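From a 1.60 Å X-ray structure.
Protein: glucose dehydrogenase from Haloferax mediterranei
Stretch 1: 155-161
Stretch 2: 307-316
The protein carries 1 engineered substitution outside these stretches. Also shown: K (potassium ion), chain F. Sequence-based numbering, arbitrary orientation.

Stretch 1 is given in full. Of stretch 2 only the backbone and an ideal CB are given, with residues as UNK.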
ATOM      1  N   THR A 155      -2.330  16.666  -0.309  1.00 14.35           N
ATOM      2  CA  THR A 155      -1.119  16.020  -0.765  1.00 13.52           C
ATOM      3  C   THR A 155      -0.179  15.688   0.371  1.00 16.50           C
ATOM      4  O   THR A 155       0.440  14.632   0.352  1.00 16.73           O
ATOM      5  CB  THR A 155      -0.447  16.896  -1.829  1.00 15.68           C
ATOM      6  OG1 THR A 155      -1.350  16.887  -2.954  1.00 15.38           O
ATOM      7  CG2 THR A 155       0.875  16.291  -2.293  1.00 17.15           C
ATOM      8  N   GLU A 156      -0.071  16.557   1.351  1.00 14.24           N
ATOM      9  CA  GLU A 156       0.813  16.258   2.474  1.00 13.38           C
ATOM     10  C   GLU A 156       0.369  14.943   3.136  1.00 14.14           C
ATOM     11  O   GLU A 156       1.213  14.133   3.511  1.00 15.96           O
ATOM     12  CB  GLU A 156       0.820  17.374   3.496  1.00 14.16           C
ATOM     13  CG  GLU A 156       1.365  18.710   3.039  1.00 14.48           C
ATOM     14  CD  GLU A 156       2.874  18.808   2.908  1.00 18.29           C
ATOM     15  OE1 GLU A 156       3.611  17.820   3.163  1.00 18.67           O
ATOM     16  OE2 GLU A 156       3.310  19.900   2.547  1.00 21.24           O
ATOM     17  N   LYS A 157      -0.932  14.739   3.321  1.00 15.28           N
ATOM     18  CA  LYS A 157      -1.378  13.492   3.926  1.00 15.50           C
ATOM     19  C   LYS A 157      -1.078  12.298   3.020  1.00 14.32           C
ATOM     20  O   LYS A 157      -0.582  11.269   3.470  1.00 14.95           O
ATOM     21  CB  LYS A 157      -2.879  13.506   4.249  1.00 15.80           C
ATOM     22  CG  LYS A 157      -3.357  12.136   4.762  1.00 16.46           C
ATOM     23  CD  LYS A 157      -4.840  12.032   5.058  1.00 18.49           C
ATOM     24  CE  LYS A 157      -5.243  10.560   5.195  1.00 16.49           C
ATOM     25  NZ  LYS A 157      -6.625  10.429   5.657  1.00 17.17           N
ATOM     26  N   ALA A 158      -1.396  12.416   1.727  1.00 14.30           N
ATOM     27  CA  ALA A 158      -1.221  11.306   0.840  1.00 17.35           C
ATOM     28  C   ALA A 158       0.239  10.894   0.773  1.00 15.90           C
ATOM     29  O   ALA A 158       0.537   9.711   0.757  1.00 15.94           O
ATOM     30  CB  ALA A 158      -1.785  11.617  -0.563  1.00 16.24           C
ATOM     31  N   LEU A 159       1.147  11.867   0.703  1.00 16.22           N
ATOM     32  CA  LEU A 159       2.578  11.565   0.673  1.00 15.27           C
ATOM     33  C   LEU A 159       2.976  10.923   2.006  1.00 17.05           C
ATOM     34  O   LEU A 159       3.758   9.981   2.037  1.00 16.61           O
ATOM     35  CB  LEU A 159       3.419  12.818   0.402  1.00 15.55           C
ATOM     36  CG  LEU A 159       3.138  13.515  -0.933  1.00 19.96           C
ATOM     37  CD1 LEU A 159       4.024  14.714  -1.134  1.00 18.87           C
ATOM     38  CD2 LEU A 159       3.276  12.579  -2.101  1.00 20.72           C
ATOM     39  N   GLU A 160       2.455  11.435   3.124  1.00 17.67           N
ATOM     40  CA  GLU A 160       2.797  10.823   4.423  1.00 18.10           C
ATOM     41  C   GLU A 160       2.488   9.313   4.419  1.00 15.73           C
ATOM     42  O   GLU A 160       3.325   8.489   4.832  1.00 16.76           O
ATOM     43  CB  GLU A 160       2.039  11.501   5.553  1.00 18.45           C
ATOM     44  CG  GLU A 160       2.530  11.072   6.935  1.00 21.73           C
ATOM     45  CD  GLU A 160       1.724  11.634   8.095  1.00 28.67           C
ATOM     46  OE1 GLU A 160       0.492  11.800   7.977  1.00 27.01           O
ATOM     47  OE2 GLU A 160       2.333  11.773   9.175  1.00 32.62           O
ATOM     48  N   HIS A 161       1.289   8.947   3.991  1.00 15.30           N
ATOM     49  CA  HIS A 161       0.880   7.553   4.011  1.00 16.07           C
ATOM     50  C   HIS A 161       1.570   6.710   2.939  1.00 16.51           C
ATOM     51  O   HIS A 161       2.006   5.605   3.205  1.00 16.76           O
ATOM     52  CB  HIS A 161      -0.634   7.414   3.904  1.00 16.75           C
ATOM     53  CG  HIS A 161      -1.356   7.890   5.114  1.00 17.40           C
ATOM     54  ND1 HIS A 161      -2.023   7.023   5.959  1.00 23.80           N
ATOM     55  CD2 HIS A 161      -1.558   9.131   5.614  1.00 17.27           C
ATOM     56  CE1 HIS A 161      -2.553   7.716   6.958  1.00 28.27           C
ATOM     57  NE2 HIS A 161      -2.308   9.000   6.759  1.00 18.25           N
ATOM     58  N   UNK A 307      -1.845  18.451  11.357  1.00 17.16           N
ATOM     59  CA  UNK A 307      -0.405  18.387  11.070  1.00 16.95           C
ATOM     60  C   UNK A 307      -0.107  18.598   9.589  1.00 14.93           C
ATOM     61  O   UNK A 307       0.958  19.103   9.236  1.00 16.79           O
ATOM     62  CB  UNK A 307       0.163  17.040  11.521  1.00 16.95           C
ATOM     63  N   UNK A 308      -1.025  18.166   8.737  1.00 15.98           N
ATOM     64  CA  UNK A 308      -0.837  18.314   7.292  1.00 14.34           C
ATOM     65  C   UNK A 308      -1.025  19.751   6.858  1.00 15.63           C
ATOM     66  O   UNK A 308      -0.350  20.226   5.937  1.00 16.52           O
ATOM     67  CB  UNK A 308      -1.807  17.410   6.528  1.00 14.34           C
ATOM     68  N   UNK A 309      -1.940  20.461   7.510  1.00 15.93           N
ATOM     69  CA  UNK A 309      -2.141  21.886   7.252  1.00 15.42           C
ATOM     70  C   UNK A 309      -0.909  22.678   7.723  1.00 16.16           C
ATOM     71  O   UNK A 309      -0.445  23.581   7.042  1.00 16.44           O
ATOM     72  CB  UNK A 309      -3.406  22.387   7.952  1.00 15.42           C
ATOM     73  N   UNK A 310      -0.329  22.316   8.870  1.00 15.31           N
ATOM     74  CA  UNK A 310       0.915  22.961   9.310  1.00 15.77           C
ATOM     75  C   UNK A 310       2.076  22.718   8.335  1.00 14.40           C
ATOM     76  O   UNK A 310       2.789  23.639   7.964  1.00 15.62           O
ATOM     77  CB  UNK A 310       1.299  22.454  10.702  1.00 15.77           C
ATOM     78  N   UNK A 311       2.212  21.468   7.876  1.00 15.05           N
ATOM     79  CA  UNK A 311       3.247  21.088   6.935  1.00 14.49           C
ATOM     80  C   UNK A 311       3.063  21.874   5.649  1.00 15.13           C
ATOM     81  O   UNK A 311       4.032  22.353   5.071  1.00 15.01           O
ATOM     82  CB  UNK A 311       3.219  19.582   6.665  1.00 14.49           C
ATOM     83  N   UNK A 312       1.808  22.044   5.235  1.00 16.51           N
ATOM     84  CA  UNK A 312       1.501  22.845   4.029  1.00 17.17           C
ATOM     85  C   UNK A 312       2.034  24.250   4.079  1.00 15.22           C
ATOM     86  O   UNK A 312       2.444  24.787   3.045  1.00 15.80           O
ATOM     87  CB  UNK A 312      -0.012  22.908   3.811  1.00 17.17           C
ATOM     88  N   UNK A 313       2.019  24.911   5.251  1.00 13.94           N
ATOM     89  CA  UNK A 313       2.558  26.253   5.353  1.00 13.79           C
ATOM     90  C   UNK A 313       4.035  26.328   5.010  1.00 16.15           C
ATOM     91  O   UNK A 313       4.501  27.298   4.391  1.00 17.74           O
ATOM     92  CB  UNK A 313       2.332  26.794   6.766  1.00 13.79           C
ATOM     93  N   UNK A 314       4.804  25.324   5.459  1.00 14.76           N
ATOM     94  CA  UNK A 314       6.211  25.265   5.169  1.00 14.58           C
ATOM     95  C   UNK A 314       6.450  24.965   3.673  1.00 14.03           C
ATOM     96  O   UNK A 314       7.269  25.616   3.029  1.00 17.45           O
ATOM     97  CB  UNK A 314       6.880  24.208   6.050  1.00 14.58           C
ATOM     98  N   UNK A 315       5.707  24.009   3.146  1.00 13.07           N
ATOM     99  CA  UNK A 315       5.828  23.674   1.738  1.00 14.58           C
ATOM    100  C   UNK A 315       5.478  24.867   0.860  1.00 13.69           C
ATOM    101  O   UNK A 315       6.163  25.172  -0.117  1.00 14.95           O
ATOM    102  CB  UNK A 315       4.931  22.483   1.395  1.00 14.58           C
ATOM    103  N   UNK A 316       4.424  25.600   1.238  1.00 14.28           N
ATOM    104  CA  UNK A 316       4.037  26.806   0.490  1.00 15.42           C
ATOM    105  C   UNK A 316       5.193  27.779   0.267  1.00 13.89           C
ATOM    106  O   UNK A 316       5.391  28.296  -0.820  1.00 17.06           O
ATOM    107  CB  UNK A 316       2.909  27.529   1.228  1.00 15.42           C
TER
HETATM  108  K     K F 903       7.706  19.667   1.680  1.00 26.83           K

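Residues 307-316 form a helix that crosses the helix of 155-161 at 106°, with the axes 9.0 Å apart at their closest. All ten positions have helical backbone angles, so direction and surroundings must distinguish them.

At 307 the CA-to-CB bond points sideways and no atom of stretch 1 lies within 5.5 Å of the ideal CB, so many residues would fit. The deposited residue is Glu-307; Glu-307 OE1 ends 4.6 Å from Glu-160 OE2, a proximity of like charges.

Position 308 marks the nearest backbone approach, the CA of 308 lying 5.5 Å from the CA of Glu-156. The CA-to-CB bond points toward stretch 1, and the ideal CB of 308 lies 4.0 Å from Glu-156 CB and 4.3 Å from Lys-157 N. Farther out lies the carboxylate of Glu-160, which invites a donor on a side chain of some reach: lysine, arginine, glutamine or histidine, or an aromatic residue if packing alone mattered. It is His-308. His-308 NE2 donates a nearly linear hydrogen bond (171°) to Glu-160 OE1 at 2.8 Å, near the plane of the ring, while Lys-157 covers one face: Lys-157 CB lies 3.6 Å from the centroid of the His-308 ring, only 6° off the normal, a CH-pi contact.

Position 309 points away and 310 is out of reach, so stretch 1 selects for neither; they are Phe-309 and Glu-310.

Position 311 points toward stretch 1, with the ideal CB of 311 3.9 Å from Glu-156 CD. Small residues such as alanine or serine suit the space beside the carboxylate. Ala-311 is found, its methyl group packing against the end of Glu-156. At 312 the CA-to-CB bond runs sideways and the ideal CB of 312 is 4.5 Å from Glu-156 CG; a small residue fits, though a larger one that turns off along the helix is not excluded. Ala-312 completes part of the hollow into which Glu-156 fits.

Positions 313 and 314 point away and sideways, with no nearby stretch 1 atoms to constrain them. Thr-313 OG1 turns back to Glu-310 O, 2.7 Å away, in a hydrogen bond within its own helix; Val-314 makes no contact with stretch 1.

At 315 the CA-to-CB bond points toward stretch 1, and the ideal CB of 315 comes within a tight 3.3 Å of Glu-156 OE2. A short donor, serine or threonine, is the natural choice. Thr-315 OG1 donates to Glu-156 OE2 at 2.6 Å, and the same Thr-315 OG1 binds the potassium ion K at 2.8 Å. Thus Glu-156 is held among 308, 311, 312 and 315 as a knob in a hole, with its charged end anchored by a hydroxyl.

Position 316 points sideways into space that stretch 1 leaves empty, so stretch 1 sets no preference; Phe-316 makes no contact with stretch 1.

Stretch 2 307-316: EHFEAATVTF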
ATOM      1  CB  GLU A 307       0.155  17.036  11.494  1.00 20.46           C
ATOM      2  CG  GLU A 307       0.191  16.823  12.990  1.00 34.45           C
ATOM      3  CD  GLU A 307       0.781  15.461  13.368  1.00 39.28           C
ATOM      4  OE1 GLU A 307       1.416  14.795  12.495  1.00 40.68           O
ATOM      5  OE2 GLU A 307       0.598  15.057  14.539  1.00 38.09           O
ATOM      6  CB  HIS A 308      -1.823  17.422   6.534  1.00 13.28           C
ATOM      7  CG  HIS A 308      -1.775  15.997   6.951  1.00 15.35           C
ATOM      8  ND1 HIS A 308      -2.857  15.324   7.486  1.00 17.47           N
ATOM      9  CD2 HIS A 308      -0.728  15.133   6.988  1.00 17.58           C
ATOM     10  CE1 HIS A 308      -2.475  14.095   7.803  1.00 20.10           C
ATOM     11  NE2 HIS A 308      -1.191  13.954   7.503  1.00 17.03           N
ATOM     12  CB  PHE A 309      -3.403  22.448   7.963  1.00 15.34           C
ATOM     13  CG  PHE A 309      -4.724  22.047   7.348  1.00 16.97           C
ATOM     14  CD1 PHE A 309      -5.155  20.725   7.345  1.00 15.01           C
ATOM     15  CD2 PHE A 309      -5.559  23.008   6.772  1.00 19.17           C
ATOM     16  CE1 PHE A 309      -6.350  20.323   6.770  1.00 16.45           C
ATOM     17  CE2 PHE A 309      -6.814  22.616   6.233  1.00 18.25           C
ATOM     18  CZ  PHE A 309      -7.199  21.282   6.201  1.00 18.12           C
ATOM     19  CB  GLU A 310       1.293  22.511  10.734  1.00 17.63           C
ATOM     20  CG  GLU A 310       0.347  22.998  11.811  1.00 18.53           C
ATOM     21  CD  GLU A 310       0.682  22.410  13.205  1.00 20.16           C
ATOM     22  OE1 GLU A 310       1.643  21.655  13.352  1.00 28.85           O
ATOM     23  OE2 GLU A 310      -0.106  22.685  14.105  1.00 28.09           O
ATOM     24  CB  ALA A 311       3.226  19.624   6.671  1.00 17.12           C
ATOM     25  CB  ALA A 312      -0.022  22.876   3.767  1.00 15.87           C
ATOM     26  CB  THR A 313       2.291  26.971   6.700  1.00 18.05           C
ATOM     27  OG1 THR A 313       3.048  26.345   7.793  1.00 16.67           O
ATOM     28  CG2 THR A 313       0.808  26.908   7.055  1.00 16.98           C
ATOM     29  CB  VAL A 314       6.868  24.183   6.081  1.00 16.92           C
ATOM     30  CG1 VAL A 314       8.333  23.953   5.710  1.00 21.69           C
ATOM     31  CG2 VAL A 314       6.794  24.603   7.542  1.00 16.37           C
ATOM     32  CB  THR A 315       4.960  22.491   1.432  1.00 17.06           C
ATOM     33  OG1 THR A 315       5.459  21.327   2.124  1.00 16.55           O
ATOM     34  CG2 THR A 315       4.988  22.150  -0.100  1.00 19.90           C
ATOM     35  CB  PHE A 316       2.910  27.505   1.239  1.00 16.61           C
ATOM     36  CG  PHE A 316       2.413  28.766   0.580  1.00 16.47           C
ATOM     37  CD1 PHE A 316       3.027  29.934   0.772  1.00 16.50           C
ATOM     38  CD2 PHE A 316       1.239  28.734  -0.146  1.00 19.63           C
ATOM     39  CE1 PHE A 316       2.563  31.097   0.157  1.00 20.21           C
ATOM     40  CE2 PHE A 316       0.744  29.887  -0.734  1.00 21.33           C
ATOM     41  CZ  PHE A 316       1.402  31.048  -0.563  1.00 17.05           C
TER
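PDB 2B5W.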